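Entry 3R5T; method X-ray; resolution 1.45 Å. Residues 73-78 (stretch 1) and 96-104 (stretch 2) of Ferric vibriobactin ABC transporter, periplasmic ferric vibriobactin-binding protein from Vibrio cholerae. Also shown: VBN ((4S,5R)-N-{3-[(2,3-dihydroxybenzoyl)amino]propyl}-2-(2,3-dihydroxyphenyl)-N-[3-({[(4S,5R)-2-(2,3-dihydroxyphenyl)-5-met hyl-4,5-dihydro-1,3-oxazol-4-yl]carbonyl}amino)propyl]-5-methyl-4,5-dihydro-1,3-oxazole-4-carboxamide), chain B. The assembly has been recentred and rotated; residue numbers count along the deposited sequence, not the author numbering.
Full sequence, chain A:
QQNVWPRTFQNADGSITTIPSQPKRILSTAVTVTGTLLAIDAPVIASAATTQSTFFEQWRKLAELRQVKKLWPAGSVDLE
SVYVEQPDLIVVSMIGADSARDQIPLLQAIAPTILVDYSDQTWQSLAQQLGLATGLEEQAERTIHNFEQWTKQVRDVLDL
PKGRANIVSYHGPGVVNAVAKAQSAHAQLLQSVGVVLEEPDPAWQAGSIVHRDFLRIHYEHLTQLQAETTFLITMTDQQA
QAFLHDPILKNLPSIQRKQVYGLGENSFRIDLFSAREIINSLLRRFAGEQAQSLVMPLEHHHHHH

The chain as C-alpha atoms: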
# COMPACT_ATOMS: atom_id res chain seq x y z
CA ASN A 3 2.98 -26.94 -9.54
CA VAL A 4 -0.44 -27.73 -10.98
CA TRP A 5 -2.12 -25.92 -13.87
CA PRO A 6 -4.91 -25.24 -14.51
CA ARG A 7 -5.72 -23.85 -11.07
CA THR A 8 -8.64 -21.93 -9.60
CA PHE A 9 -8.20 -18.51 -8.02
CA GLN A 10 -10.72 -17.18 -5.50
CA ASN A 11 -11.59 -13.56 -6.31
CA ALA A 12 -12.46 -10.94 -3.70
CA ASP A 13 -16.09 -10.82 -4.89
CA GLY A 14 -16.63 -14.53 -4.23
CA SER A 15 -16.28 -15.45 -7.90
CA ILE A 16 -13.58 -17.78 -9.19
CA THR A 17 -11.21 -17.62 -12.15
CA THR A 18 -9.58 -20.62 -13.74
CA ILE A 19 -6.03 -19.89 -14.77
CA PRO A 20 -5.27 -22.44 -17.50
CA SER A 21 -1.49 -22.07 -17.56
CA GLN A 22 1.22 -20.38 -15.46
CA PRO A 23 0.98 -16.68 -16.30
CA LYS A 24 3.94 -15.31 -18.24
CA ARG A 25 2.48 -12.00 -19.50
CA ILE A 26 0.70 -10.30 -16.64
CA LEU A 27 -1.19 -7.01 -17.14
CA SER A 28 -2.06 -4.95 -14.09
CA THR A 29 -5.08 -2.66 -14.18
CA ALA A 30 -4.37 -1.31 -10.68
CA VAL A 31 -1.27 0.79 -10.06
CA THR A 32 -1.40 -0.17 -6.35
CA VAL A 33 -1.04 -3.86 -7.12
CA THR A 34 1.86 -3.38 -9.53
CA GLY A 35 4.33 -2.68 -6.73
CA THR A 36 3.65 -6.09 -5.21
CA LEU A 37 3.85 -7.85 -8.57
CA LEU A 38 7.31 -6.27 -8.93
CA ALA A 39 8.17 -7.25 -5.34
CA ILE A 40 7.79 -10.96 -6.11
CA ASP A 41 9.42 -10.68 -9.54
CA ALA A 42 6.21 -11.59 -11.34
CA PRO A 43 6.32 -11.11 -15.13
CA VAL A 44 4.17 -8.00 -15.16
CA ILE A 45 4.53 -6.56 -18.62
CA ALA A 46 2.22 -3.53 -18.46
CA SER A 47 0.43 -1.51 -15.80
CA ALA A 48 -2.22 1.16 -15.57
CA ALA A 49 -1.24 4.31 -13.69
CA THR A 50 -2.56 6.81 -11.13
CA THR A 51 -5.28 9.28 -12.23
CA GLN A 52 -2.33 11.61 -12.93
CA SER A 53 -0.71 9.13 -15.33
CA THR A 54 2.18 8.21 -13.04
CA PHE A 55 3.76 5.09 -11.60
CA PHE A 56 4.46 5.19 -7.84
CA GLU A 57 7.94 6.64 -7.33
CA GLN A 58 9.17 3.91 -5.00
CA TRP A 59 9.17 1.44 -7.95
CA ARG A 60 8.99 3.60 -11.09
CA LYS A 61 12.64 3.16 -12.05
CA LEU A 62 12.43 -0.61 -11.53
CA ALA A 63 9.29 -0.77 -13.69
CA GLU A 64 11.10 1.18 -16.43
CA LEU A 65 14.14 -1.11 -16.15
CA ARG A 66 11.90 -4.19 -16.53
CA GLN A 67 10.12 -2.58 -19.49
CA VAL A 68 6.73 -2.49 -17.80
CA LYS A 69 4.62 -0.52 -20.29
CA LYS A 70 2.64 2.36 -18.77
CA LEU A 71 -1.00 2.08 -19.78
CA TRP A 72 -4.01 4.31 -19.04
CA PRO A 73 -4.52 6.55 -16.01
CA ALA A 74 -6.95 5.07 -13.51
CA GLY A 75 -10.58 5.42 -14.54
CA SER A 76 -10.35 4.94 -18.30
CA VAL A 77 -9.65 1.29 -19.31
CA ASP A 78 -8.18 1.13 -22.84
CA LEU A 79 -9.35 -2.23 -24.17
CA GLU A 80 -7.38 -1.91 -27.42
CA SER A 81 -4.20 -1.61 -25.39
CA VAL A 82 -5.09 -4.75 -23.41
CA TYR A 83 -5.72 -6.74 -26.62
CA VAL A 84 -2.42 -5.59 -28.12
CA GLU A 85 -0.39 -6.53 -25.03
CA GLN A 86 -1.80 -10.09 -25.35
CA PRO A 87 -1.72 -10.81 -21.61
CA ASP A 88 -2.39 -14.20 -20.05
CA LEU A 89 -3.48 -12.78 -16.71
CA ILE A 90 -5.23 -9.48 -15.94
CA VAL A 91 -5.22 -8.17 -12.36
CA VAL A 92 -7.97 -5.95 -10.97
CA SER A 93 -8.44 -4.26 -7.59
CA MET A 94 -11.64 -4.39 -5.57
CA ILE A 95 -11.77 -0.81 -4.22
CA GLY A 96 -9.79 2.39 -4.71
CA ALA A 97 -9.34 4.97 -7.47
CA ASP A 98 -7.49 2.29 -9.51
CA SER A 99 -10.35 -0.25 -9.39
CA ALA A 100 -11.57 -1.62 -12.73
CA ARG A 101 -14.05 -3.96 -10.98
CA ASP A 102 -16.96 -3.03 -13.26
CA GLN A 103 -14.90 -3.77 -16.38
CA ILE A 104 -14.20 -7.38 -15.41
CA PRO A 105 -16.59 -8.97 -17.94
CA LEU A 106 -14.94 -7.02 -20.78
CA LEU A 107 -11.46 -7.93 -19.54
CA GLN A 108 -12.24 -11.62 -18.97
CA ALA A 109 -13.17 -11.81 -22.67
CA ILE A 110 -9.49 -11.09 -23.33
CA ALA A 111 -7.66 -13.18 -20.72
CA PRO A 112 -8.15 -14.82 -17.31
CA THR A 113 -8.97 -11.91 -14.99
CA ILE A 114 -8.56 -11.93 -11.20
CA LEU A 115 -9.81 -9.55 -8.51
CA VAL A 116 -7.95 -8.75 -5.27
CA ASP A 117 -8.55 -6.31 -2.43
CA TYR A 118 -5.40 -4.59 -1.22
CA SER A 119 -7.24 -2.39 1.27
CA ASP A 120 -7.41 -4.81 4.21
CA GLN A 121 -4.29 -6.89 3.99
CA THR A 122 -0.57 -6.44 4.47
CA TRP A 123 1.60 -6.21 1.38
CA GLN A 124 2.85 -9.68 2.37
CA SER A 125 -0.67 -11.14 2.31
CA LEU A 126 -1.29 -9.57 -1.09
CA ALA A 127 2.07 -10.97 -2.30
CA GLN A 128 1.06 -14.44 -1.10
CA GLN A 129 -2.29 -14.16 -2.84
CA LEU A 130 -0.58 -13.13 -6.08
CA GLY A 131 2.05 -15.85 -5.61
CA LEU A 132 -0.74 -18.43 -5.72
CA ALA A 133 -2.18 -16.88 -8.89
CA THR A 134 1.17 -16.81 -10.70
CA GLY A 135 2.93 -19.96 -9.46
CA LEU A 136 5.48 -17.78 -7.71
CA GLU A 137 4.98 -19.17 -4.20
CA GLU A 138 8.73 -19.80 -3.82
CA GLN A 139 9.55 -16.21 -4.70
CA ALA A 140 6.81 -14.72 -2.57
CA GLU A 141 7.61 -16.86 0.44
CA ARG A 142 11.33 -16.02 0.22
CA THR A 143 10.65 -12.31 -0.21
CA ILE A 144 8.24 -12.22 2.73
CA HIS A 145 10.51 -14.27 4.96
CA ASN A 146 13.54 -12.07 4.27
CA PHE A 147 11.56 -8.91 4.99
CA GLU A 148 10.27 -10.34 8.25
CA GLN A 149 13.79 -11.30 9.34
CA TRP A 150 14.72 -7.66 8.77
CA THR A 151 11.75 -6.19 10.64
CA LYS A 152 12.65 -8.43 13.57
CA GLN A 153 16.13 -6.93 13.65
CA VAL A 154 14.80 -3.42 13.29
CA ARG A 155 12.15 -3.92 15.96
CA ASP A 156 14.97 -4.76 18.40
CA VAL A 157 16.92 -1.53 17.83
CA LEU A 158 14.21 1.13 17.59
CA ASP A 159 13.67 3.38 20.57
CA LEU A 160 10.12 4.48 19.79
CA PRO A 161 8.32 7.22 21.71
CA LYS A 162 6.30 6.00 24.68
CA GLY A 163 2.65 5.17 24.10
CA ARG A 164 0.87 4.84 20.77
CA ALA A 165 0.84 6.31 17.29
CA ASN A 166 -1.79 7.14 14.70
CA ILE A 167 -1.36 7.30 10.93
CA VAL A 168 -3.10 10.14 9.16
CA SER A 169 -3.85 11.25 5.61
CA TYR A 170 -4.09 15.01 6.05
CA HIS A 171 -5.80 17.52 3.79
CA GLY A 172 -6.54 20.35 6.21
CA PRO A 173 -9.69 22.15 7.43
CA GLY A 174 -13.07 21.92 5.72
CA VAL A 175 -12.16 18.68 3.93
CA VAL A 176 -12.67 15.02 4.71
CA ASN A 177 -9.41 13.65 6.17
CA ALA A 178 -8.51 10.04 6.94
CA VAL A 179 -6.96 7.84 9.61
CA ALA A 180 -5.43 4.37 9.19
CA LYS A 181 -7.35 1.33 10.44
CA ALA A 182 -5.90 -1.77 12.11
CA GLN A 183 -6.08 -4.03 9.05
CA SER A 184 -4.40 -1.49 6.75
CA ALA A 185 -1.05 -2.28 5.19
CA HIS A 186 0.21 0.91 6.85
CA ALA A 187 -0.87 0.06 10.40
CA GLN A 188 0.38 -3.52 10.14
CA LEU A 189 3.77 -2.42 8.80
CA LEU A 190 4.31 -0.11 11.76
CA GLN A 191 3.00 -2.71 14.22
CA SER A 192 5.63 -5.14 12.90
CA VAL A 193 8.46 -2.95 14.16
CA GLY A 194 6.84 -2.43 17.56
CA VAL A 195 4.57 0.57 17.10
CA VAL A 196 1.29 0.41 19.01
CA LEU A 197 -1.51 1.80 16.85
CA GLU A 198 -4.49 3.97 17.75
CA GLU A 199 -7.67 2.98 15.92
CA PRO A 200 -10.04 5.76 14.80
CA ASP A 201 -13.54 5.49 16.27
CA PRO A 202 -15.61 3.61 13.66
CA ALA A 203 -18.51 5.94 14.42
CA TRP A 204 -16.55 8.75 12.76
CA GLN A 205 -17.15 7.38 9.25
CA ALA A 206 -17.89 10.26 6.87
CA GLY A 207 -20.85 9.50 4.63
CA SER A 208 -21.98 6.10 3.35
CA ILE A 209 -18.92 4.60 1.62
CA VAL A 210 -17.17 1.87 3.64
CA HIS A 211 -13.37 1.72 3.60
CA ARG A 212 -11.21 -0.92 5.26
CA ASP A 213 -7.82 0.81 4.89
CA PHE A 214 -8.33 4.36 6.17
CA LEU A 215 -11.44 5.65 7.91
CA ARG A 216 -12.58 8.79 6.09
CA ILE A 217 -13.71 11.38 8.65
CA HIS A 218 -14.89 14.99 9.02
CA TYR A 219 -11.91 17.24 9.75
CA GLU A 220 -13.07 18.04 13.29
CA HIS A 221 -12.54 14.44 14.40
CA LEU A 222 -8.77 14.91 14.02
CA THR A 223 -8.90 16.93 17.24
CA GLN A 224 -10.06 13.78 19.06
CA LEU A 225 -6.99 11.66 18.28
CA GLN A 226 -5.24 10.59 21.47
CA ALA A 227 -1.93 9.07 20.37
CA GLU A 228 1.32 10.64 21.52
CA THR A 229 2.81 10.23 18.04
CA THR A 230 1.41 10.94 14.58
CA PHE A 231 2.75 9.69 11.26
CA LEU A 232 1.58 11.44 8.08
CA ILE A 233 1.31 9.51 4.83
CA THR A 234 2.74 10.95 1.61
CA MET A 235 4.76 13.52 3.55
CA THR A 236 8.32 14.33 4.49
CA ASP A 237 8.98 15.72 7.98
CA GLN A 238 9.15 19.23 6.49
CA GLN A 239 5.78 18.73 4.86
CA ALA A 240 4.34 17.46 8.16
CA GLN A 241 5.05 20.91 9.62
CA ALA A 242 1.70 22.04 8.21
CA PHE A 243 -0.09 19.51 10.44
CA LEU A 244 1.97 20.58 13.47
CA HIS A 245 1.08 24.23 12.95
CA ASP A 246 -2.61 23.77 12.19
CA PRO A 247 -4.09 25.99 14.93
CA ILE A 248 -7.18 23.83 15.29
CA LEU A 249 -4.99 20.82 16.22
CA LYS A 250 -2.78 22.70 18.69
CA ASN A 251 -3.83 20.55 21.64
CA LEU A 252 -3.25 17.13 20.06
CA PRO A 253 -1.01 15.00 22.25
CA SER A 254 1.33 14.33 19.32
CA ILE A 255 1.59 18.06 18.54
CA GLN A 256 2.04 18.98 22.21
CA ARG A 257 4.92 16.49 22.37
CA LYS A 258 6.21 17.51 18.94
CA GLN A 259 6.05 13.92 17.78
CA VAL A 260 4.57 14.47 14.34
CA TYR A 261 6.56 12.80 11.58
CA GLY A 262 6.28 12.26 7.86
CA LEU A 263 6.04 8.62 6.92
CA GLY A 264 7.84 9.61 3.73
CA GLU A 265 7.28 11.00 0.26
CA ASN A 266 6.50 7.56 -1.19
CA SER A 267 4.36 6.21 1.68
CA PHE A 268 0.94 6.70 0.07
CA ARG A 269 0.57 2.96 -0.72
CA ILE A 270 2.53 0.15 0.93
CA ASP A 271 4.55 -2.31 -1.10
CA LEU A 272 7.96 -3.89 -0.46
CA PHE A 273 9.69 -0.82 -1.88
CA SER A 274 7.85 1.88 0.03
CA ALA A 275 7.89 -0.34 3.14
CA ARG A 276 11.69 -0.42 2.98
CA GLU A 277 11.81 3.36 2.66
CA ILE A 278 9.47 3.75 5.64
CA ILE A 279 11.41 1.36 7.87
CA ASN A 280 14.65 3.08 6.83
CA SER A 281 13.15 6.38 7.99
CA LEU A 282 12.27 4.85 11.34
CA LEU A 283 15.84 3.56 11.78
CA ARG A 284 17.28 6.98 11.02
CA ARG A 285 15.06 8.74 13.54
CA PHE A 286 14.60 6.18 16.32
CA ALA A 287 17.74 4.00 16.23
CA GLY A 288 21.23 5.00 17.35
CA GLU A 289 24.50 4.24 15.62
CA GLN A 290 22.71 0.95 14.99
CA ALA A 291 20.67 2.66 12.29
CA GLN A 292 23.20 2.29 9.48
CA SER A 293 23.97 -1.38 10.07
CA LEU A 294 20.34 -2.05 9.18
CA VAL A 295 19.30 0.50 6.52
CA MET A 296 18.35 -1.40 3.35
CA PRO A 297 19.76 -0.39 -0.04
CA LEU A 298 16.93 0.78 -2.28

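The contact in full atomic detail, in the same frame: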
# COMPACT_ATOMS: atom_id res chain seq x y z
N PRO A 73 -4.35 6.07 -17.38
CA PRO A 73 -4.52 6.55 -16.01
C PRO A 73 -5.79 5.95 -15.47
O PRO A 73 -6.75 5.75 -16.21
CB PRO A 73 -4.69 8.08 -16.17
CG PRO A 73 -4.84 8.34 -17.60
CD PRO A 73 -4.74 7.07 -18.39
N ALA A 74 -5.77 5.59 -14.19
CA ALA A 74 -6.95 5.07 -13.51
C ALA A 74 -8.24 5.75 -13.95
O ALA A 74 -8.32 6.98 -14.01
CB ALA A 74 -6.77 5.22 -12.00
N GLY A 75 -9.25 4.93 -14.23
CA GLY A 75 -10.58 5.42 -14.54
C GLY A 75 -11.02 5.18 -15.97
O GLY A 75 -12.21 5.10 -16.25
N SER A 76 -10.06 5.03 -16.88
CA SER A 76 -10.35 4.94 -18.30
C SER A 76 -9.74 3.71 -19.00
O SER A 76 -8.78 3.86 -19.76
CB SER A 76 -9.86 6.23 -19.01
OG SER A 76 -8.61 6.69 -18.49
N VAL A 77 -10.29 2.51 -18.78
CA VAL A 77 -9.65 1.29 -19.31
C VAL A 77 -9.58 1.31 -20.85
O VAL A 77 -10.60 1.46 -21.51
CB VAL A 77 -10.36 0.01 -18.85
CG1 VAL A 77 -9.73 -1.21 -19.53
CG2 VAL A 77 -10.26 -0.13 -17.35
N ASP A 78 -8.38 1.15 -21.39
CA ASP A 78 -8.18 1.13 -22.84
C ASP A 78 -8.14 -0.33 -23.31
O ASP A 78 -7.11 -1.01 -23.22
CB ASP A 78 -6.89 1.88 -23.19
CG ASP A 78 -6.63 1.96 -24.69
OD1 ASP A 78 -7.21 1.16 -25.46
OD2 ASP A 78 -5.83 2.83 -25.11
N GLY A 96 -10.85 1.39 -4.60
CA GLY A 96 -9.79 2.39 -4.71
C GLY A 96 -9.93 3.10 -6.04
O GLY A 96 -10.66 2.63 -6.93
N ALA A 97 -9.24 4.22 -6.20
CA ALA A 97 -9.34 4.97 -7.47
C ALA A 97 -8.90 4.14 -8.69
O ALA A 97 -9.32 4.43 -9.83
CB ALA A 97 -8.54 6.28 -7.39
N ASP A 98 -8.06 3.14 -8.45
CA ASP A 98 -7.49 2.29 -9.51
C ASP A 98 -8.31 1.02 -9.77
O ASP A 98 -7.88 0.15 -10.52
CB ASP A 98 -6.02 1.94 -9.21
CG ASP A 98 -5.83 1.21 -7.89
OD1 ASP A 98 -6.82 0.83 -7.26
OD2 ASP A 98 -4.66 1.04 -7.51
N SER A 99 -9.50 0.93 -9.19
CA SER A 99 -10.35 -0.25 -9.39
C SER A 99 -11.03 -0.27 -10.76
O SER A 99 -11.72 0.68 -11.13
CB SER A 99 -11.41 -0.35 -8.30
OG SER A 99 -12.28 -1.45 -8.57
N ALA A 100 -10.83 -1.37 -11.50
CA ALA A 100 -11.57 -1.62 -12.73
C ALA A 100 -12.60 -2.75 -12.54
O ALA A 100 -12.88 -3.51 -13.47
CB ALA A 100 -10.61 -1.97 -13.85
N ARG A 101 -13.14 -2.87 -11.32
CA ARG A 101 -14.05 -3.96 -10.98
C ARG A 101 -15.20 -4.09 -11.98
O ARG A 101 -15.53 -5.20 -12.39
CB ARG A 101 -14.58 -3.79 -9.55
CG ARG A 101 -15.56 -4.87 -9.14
CD ARG A 101 -15.85 -4.81 -7.65
NE ARG A 101 -16.85 -5.81 -7.28
CZ ARG A 101 -17.57 -5.78 -6.16
NH1 ARG A 101 -18.46 -6.73 -5.93
NH2 ARG A 101 -17.39 -4.80 -5.28
N ASP A 102 -15.79 -2.97 -12.38
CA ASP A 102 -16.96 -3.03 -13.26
C ASP A 102 -16.63 -3.42 -14.70
O ASP A 102 -17.53 -3.75 -15.48
CB ASP A 102 -17.72 -1.70 -13.25
CG ASP A 102 -18.39 -1.43 -11.92
OD1 ASP A 102 -18.45 -2.35 -11.08
OD2 ASP A 102 -18.85 -0.29 -11.71
N GLN A 103 -15.36 -3.40 -15.05
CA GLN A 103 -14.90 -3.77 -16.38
C GLN A 103 -14.47 -5.23 -16.47
O GLN A 103 -14.01 -5.69 -17.53
CB GLN A 103 -13.76 -2.85 -16.82
CG GLN A 103 -14.20 -1.42 -17.14
CD GLN A 103 -14.51 -0.61 -15.89
OE1 GLN A 103 -13.70 -0.53 -14.98
NE2 GLN A 103 -15.69 0.01 -15.86
N ILE A 104 -14.64 -5.98 -15.39
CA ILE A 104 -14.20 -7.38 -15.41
C ILE A 104 -14.76 -8.25 -16.56
O ILE A 104 -14.00 -8.94 -17.22
CB ILE A 104 -14.37 -8.05 -14.03
CG1 ILE A 104 -13.29 -7.51 -13.10
CG2 ILE A 104 -14.22 -9.56 -14.15
CD1 ILE A 104 -13.40 -7.99 -11.66
C VBN B . -8.81 10.62 -3.30
N VBN B . -8.87 8.23 -4.13
O VBN B . -9.65 10.44 -2.49
CA VBN B . -8.52 9.61 -4.41
CB VBN B . -9.32 9.87 -5.74
CAB VBN B . -0.59 9.57 -5.66
OAC VBN B . -6.74 10.97 1.81
OAD VBN B . -4.79 11.12 -6.63
OAF VBN B . -6.83 5.83 -1.32
OAG VBN B . -11.08 3.98 -2.02
OAH VBN B . -7.41 5.26 -4.25
OAI VBN B . -7.39 8.43 -1.47
OAJ VBN B . -9.54 6.14 -2.60
OAK VBN B . -6.00 7.57 -4.15
CAL VBN B . -5.96 6.87 2.16
CAM VBN B . -12.90 5.50 -4.89
CAN VBN B . -4.65 4.54 -6.63
CAO VBN B . -6.15 6.03 1.02
CAP VBN B . -12.57 4.60 -3.84
CAQ VBN B . -5.82 4.33 -5.83
CAR VBN B . -6.26 8.28 2.10
CAS VBN B . -12.11 6.62 -5.15
CAT VBN B . -3.98 5.79 -6.61
CAU VBN B . -7.95 13.12 -1.16
CAV VBN B . -6.30 13.45 -4.22
CAW VBN B . -8.46 12.15 -0.08
CAX VBN B . -5.07 13.58 -5.15
CAY VBN B . -8.63 13.00 -2.53
CAZ VBN B . -7.14 12.18 -4.43
NBB VBN B . -7.95 10.78 -0.14
NBC VBN B . -4.09 12.53 -4.88
NBD VBN B . -3.89 9.02 -4.69
OBF VBN B . -2.59 8.28 -6.50
CBG VBN B . -7.10 10.29 0.92
CBH VBN B . -4.07 11.31 -5.69
CBJ VBN B . -10.25 8.12 -4.54
CBK VBN B . -6.65 6.60 -0.19
CBL VBN B . -11.43 4.83 -3.04
CBM VBN B . -6.27 5.37 -5.02
CBN VBN B . -6.94 7.93 -0.26
CBO VBN B . -10.68 5.91 -3.30
CBP VBN B . -5.61 6.57 -5.01
CBQ VBN B . -6.74 8.81 0.94
CBR VBN B . -11.01 6.82 -4.40
CBS VBN B . -4.41 6.78 -5.81
CBU VBN B . -2.03 9.62 -6.14
CBW VBN B . -3.81 8.16 -5.83
CBX VBN B . -3.16 10.20 -5.16
NBY VBN B . -8.14 11.92 -3.39
OG1 VBN B . -10.52 8.99 -5.61
CG2 VBN B . -8.55 9.86 -7.05
O HOH W 1 -9.95 2.00 -13.63

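How do two irregular segments come together here without sharing a strand or a helix pair? They meet through turns. Residues Pro73 to Ser76 form a type II beta turn, closed by a weak hydrogen bond from Ser76 N to Pro73 O (3.5 Å) and supported by one from Ser76 OG to the same oxygen, Pro73 O (3.1 Å). Gly75 takes the third position of this turn with a positive phi of 113°, where a CB would jam against the preceding carbonyl oxygen. Facing it, Gly96 to Ser99 make a type I turn, with Ser99 N bonded to Gly96 O at 3.1 Å. The nearest CA atoms across the contact are those of Ala74 and Asp98, 4.9 Å apart, and the whole contact buries a modest 178 Å².

What does Ala74 contribute? Its CA-to-CB bond points toward the second stretch. Ala74 CB lies 3.4 Å from Ala97 O and 3.9 Å from Asp98 CA, so it packs mainly on backbone. These are van der Waals contacts; a methyl offers the carbonyl no conventional hydrogen bond. Asp98 supplies no charged partner here: its CB is 4.4 Å from Ala74 CB, but the end of its side chain leads away, and both carboxylate oxygens are hydrogen-bonded elsewhere in the structure.

Why does Val77 lose the most surface? It too points toward the other stretch, and with chi1 at 175° (t) its CG2 methyl reaches Ala100 CB at 4.0 Å, an apolar pairing of two methyl groups. Val77 CG2 also lies 4.2 Å from Gln103 CG, and Gln103 OE1 is equally near that methyl. Gln103 belongs to a short 3-10 segment, and its N is bonded to Ala100 O at 2.9 Å, which ties together the two residues that Val77 touches.

Is there any polar link between the stretches? No direct hydrogen bond crosses, but water 1 bridges them: it accepts from Gly75 N at 3.1 Å and donates a weak hydrogen bond to Ser99 O at 3.3 Å. The water thus gives Gly75 N an acceptor that Ala97 O, 4.4 Å from that nitrogen, does not provide.

How does the contact relate to the bound siderophore? Ala97 serves both sides. While its carbonyl oxygen packs against Ala74, its backbone nitrogen donates a nearly straight hydrogen bond to the ligand, Ala97 N to VBN OAH at 2.9 Å and 173°.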